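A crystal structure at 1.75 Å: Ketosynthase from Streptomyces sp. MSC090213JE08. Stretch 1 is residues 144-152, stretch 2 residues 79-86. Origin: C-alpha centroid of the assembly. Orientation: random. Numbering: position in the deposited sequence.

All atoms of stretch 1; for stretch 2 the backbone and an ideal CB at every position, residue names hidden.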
# COMPACT_ATOMS: atom_id res chain seq x y z
N VAL B 144 -24.84 -4.83 7.26
CA VAL B 144 -23.75 -4.26 8.00
C VAL B 144 -24.08 -2.80 8.31
O VAL B 144 -24.99 -2.20 7.67
CB VAL B 144 -22.45 -4.37 7.17
CG1 VAL B 144 -22.13 -5.80 6.81
CG2 VAL B 144 -22.53 -3.52 5.91
N ASP B 145 -23.34 -2.23 9.27
CA ASP B 145 -23.28 -0.76 9.50
C ASP B 145 -22.69 -0.11 8.25
O ASP B 145 -21.48 -0.02 8.06
CB ASP B 145 -22.53 -0.46 10.80
CG ASP B 145 -22.50 1.01 11.17
OD1 ASP B 145 -22.81 1.83 10.30
OD2 ASP B 145 -22.14 1.29 12.32
N ALA B 146 -23.56 0.38 7.37
CA ALA B 146 -23.18 0.90 6.07
C ALA B 146 -22.36 2.19 6.22
O ALA B 146 -21.57 2.49 5.34
CB ALA B 146 -24.38 1.10 5.19
N GLY B 147 -22.58 2.92 7.31
CA GLY B 147 -21.88 4.17 7.60
C GLY B 147 -20.42 3.90 7.92
O GLY B 147 -19.60 4.76 7.77
N ARG B 148 -20.10 2.67 8.35
CA ARG B 148 -18.69 2.29 8.70
C ARG B 148 -17.90 1.95 7.44
O ARG B 148 -16.66 1.96 7.49
CB ARG B 148 -18.63 1.12 9.68
CG ARG B 148 -19.18 1.37 11.08
CD ARG B 148 -18.26 2.02 12.09
NE ARG B 148 -17.11 1.21 12.49
CZ ARG B 148 -17.14 0.20 13.35
NH1 ARG B 148 -18.29 -0.27 13.80
NH2 ARG B 148 -16.01 -0.37 13.75
N ILE B 149 -18.57 1.69 6.31
CA ILE B 149 -17.92 1.13 5.13
C ILE B 149 -16.84 2.06 4.57
O ILE B 149 -15.74 1.62 4.26
CB ILE B 149 -18.99 0.76 4.07
CG1 ILE B 149 -19.77 -0.49 4.51
CG2 ILE B 149 -18.36 0.58 2.70
CD1 ILE B 149 -20.78 -0.97 3.48
N PRO B 150 -17.08 3.38 4.40
CA PRO B 150 -16.03 4.25 3.86
C PRO B 150 -14.70 4.07 4.64
O PRO B 150 -13.57 3.84 4.07
CB PRO B 150 -16.67 5.64 3.97
CG PRO B 150 -18.17 5.40 3.99
CD PRO B 150 -18.34 4.06 4.70
N PHE B 151 -14.84 3.97 5.96
CA PHE B 151 -13.73 3.98 6.87
C PHE B 151 -12.88 2.70 6.74
O PHE B 151 -11.76 2.70 7.17
CB PHE B 151 -14.22 4.19 8.30
CG PHE B 151 -14.89 5.52 8.47
CD1 PHE B 151 -14.14 6.68 8.56
CD2 PHE B 151 -16.27 5.63 8.54
CE1 PHE B 151 -14.75 7.92 8.71
CE2 PHE B 151 -16.88 6.87 8.70
CZ PHE B 151 -16.12 8.01 8.78
N GLY B 152 -13.44 1.64 6.15
CA GLY B 152 -12.83 0.33 6.13
C GLY B 152 -11.63 0.25 5.18
O GLY B 152 -10.71 -0.54 5.39
N UNK B 79 -18.64 16.23 12.94
CA UNK B 79 -18.94 15.98 11.55
C UNK B 79 -18.17 14.75 11.04
O UNK B 79 -16.95 14.75 11.02
CB UNK B 79 -18.61 17.21 10.71
N UNK B 80 -18.91 13.70 10.67
CA UNK B 80 -18.36 12.49 10.01
C UNK B 80 -17.45 11.68 10.93
O UNK B 80 -16.51 10.95 10.49
CB UNK B 80 -17.58 12.89 8.76
N UNK B 81 -17.70 11.78 12.22
CA UNK B 81 -16.79 11.21 13.23
C UNK B 81 -17.46 10.09 14.01
O UNK B 81 -16.76 9.29 14.66
CB UNK B 81 -16.31 12.30 14.20
N UNK B 82 -18.78 9.98 13.92
CA UNK B 82 -19.51 8.98 14.75
C UNK B 82 -19.07 7.54 14.42
O UNK B 82 -19.04 6.71 15.31
CB UNK B 82 -21.02 9.12 14.54
N UNK B 83 -18.83 7.26 13.14
CA UNK B 83 -18.49 5.94 12.64
C UNK B 83 -17.00 5.86 12.27
O UNK B 83 -16.54 4.84 11.71
CB UNK B 83 -19.36 5.60 11.43
N UNK B 84 -16.26 6.92 12.54
CA UNK B 84 -14.86 7.02 12.14
C UNK B 84 -14.03 6.00 12.91
O UNK B 84 -14.11 5.88 14.13
CB UNK B 84 -14.33 8.43 12.37
N UNK B 85 -13.17 5.30 12.17
CA UNK B 85 -12.27 4.36 12.80
C UNK B 85 -11.16 5.12 13.53
O UNK B 85 -10.71 6.22 13.14
CB UNK B 85 -11.68 3.40 11.76
N UNK B 86 -10.65 4.50 14.58
CA UNK B 86 -9.68 5.09 15.41
C UNK B 86 -8.40 5.35 14.60
O UNK B 86 -7.76 6.35 14.81
CB UNK B 86 -9.41 4.20 16.62

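Position 79 opens the stretch far from its partner: no atom of stretch 1 lies within 5.5 Å of the ideal CB, so almost any residue would do. It is R79, making no contact here.

At position 80 phi is positive (67/28), a region that favours glycine, with asparagine or aspartate as the usual alternatives. The CB direction is sideways, and the carbonyl does the touching: the O of position 80 lies 3.4 Å from F151 CZ, near the plane of the ring, where the polarised C-H bonds are. The residue is G80.

Positions 81 and 82 have nothing of stretch 1 near their ideal CB atoms, one pointing away and the other sideways, so stretch 1 constrains neither. They are T81 and A82.

Position 83 faces stretch 1 directly. Its CB points toward the partner, with G147 O and R148 CD each 3.8 Å away and F151 CE2 at 3.9 Å, so the first carbons should be aliphatic. Beyond them lies the carboxylate of D145, which invites a long, positively charged chain; lysine or arginine would suit, and a neutral donor such as glutamine is conceivable. The residue is K83. Its chain runs past G147, and K83 NZ reaches D145 OD2 at 2.9 Å, a salt bridge that includes a hydrogen bond. The backbone contributes too: K83 O sits over the F151 ring, 3.3 Å from F151 CD2, and accepts a hydrogen bond from a water that in turn accepts one from R148 NE.

Position 84 points away overall, yet its ideal CB is 3.7 Å from F151 CE1. The aromatic neighbour favours an apolar chain such as leucine or methionine. It is M84. M84 CA lies 3.6 Å from the centroid of the F151 ring, only 13° off the normal, a CH-pi contact; M84 CB packs 3.8 Å from F151 CE1, and the chain beyond also passes near that atom, M84 CG lying 3.9 Å from F151 CE1.

Position 85 directs CB sideways, 4.4 Å from F151 CB. Its phi/psi of -75/152, followed by helical angles at 86 (-64/-36), are those of an N-cap, where a short acceptor side chain can cap a free backbone N: aspartate, serine, threonine or asparagine. D85 does so, capping a backbone N just beyond the stretch. In the p rotamer, D85 OD1 lies 3.4 Å from F151 CB, while D85 OD2 shares a water with F151 O.

Position 86 is out of reach and permissive; it is R86, bonded elsewhere in the structure.

Stretch 2, residues 79-86: RGTAKMDR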
# COMPACT_ATOMS: atom_id res chain seq x y z
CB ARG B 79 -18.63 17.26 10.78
CG ARG B 79 -19.00 17.21 9.31
CD ARG B 79 -18.52 18.46 8.59
NE ARG B 79 -19.21 19.62 9.09
CZ ARG B 79 -20.41 20.04 8.68
NH1 ARG B 79 -21.04 19.41 7.71
NH2 ARG B 79 -20.96 21.09 9.27
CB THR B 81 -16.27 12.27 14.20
OG1 THR B 81 -17.43 12.96 14.65
CG2 THR B 81 -15.26 13.20 13.58
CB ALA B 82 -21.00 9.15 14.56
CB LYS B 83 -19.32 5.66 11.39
CG LYS B 83 -20.83 5.66 11.60
CD LYS B 83 -21.19 5.10 12.93
CE LYS B 83 -22.55 4.43 13.00
NZ LYS B 83 -22.56 3.52 14.18
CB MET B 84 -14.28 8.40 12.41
CG MET B 84 -12.81 8.50 12.06
SD MET B 84 -12.17 10.15 12.25
CE MET B 84 -13.11 11.02 11.00
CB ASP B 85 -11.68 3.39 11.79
CG ASP B 85 -10.90 4.13 10.72
OD1 ASP B 85 -11.48 5.00 10.05
OD2 ASP B 85 -9.68 3.86 10.59
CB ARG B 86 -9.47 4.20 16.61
CG ARG B 86 -8.54 4.76 17.66
CD ARG B 86 -8.59 3.79 18.82
NE ARG B 86 -7.77 4.22 19.91
CZ ARG B 86 -8.14 5.09 20.84
NH1 ARG B 86 -9.36 5.60 20.81
NH2 ARG B 86 -7.28 5.45 21.78
O HOH W 1 -15.12 2.59 11.59
O HOH W 2 -9.30 2.94 8.11
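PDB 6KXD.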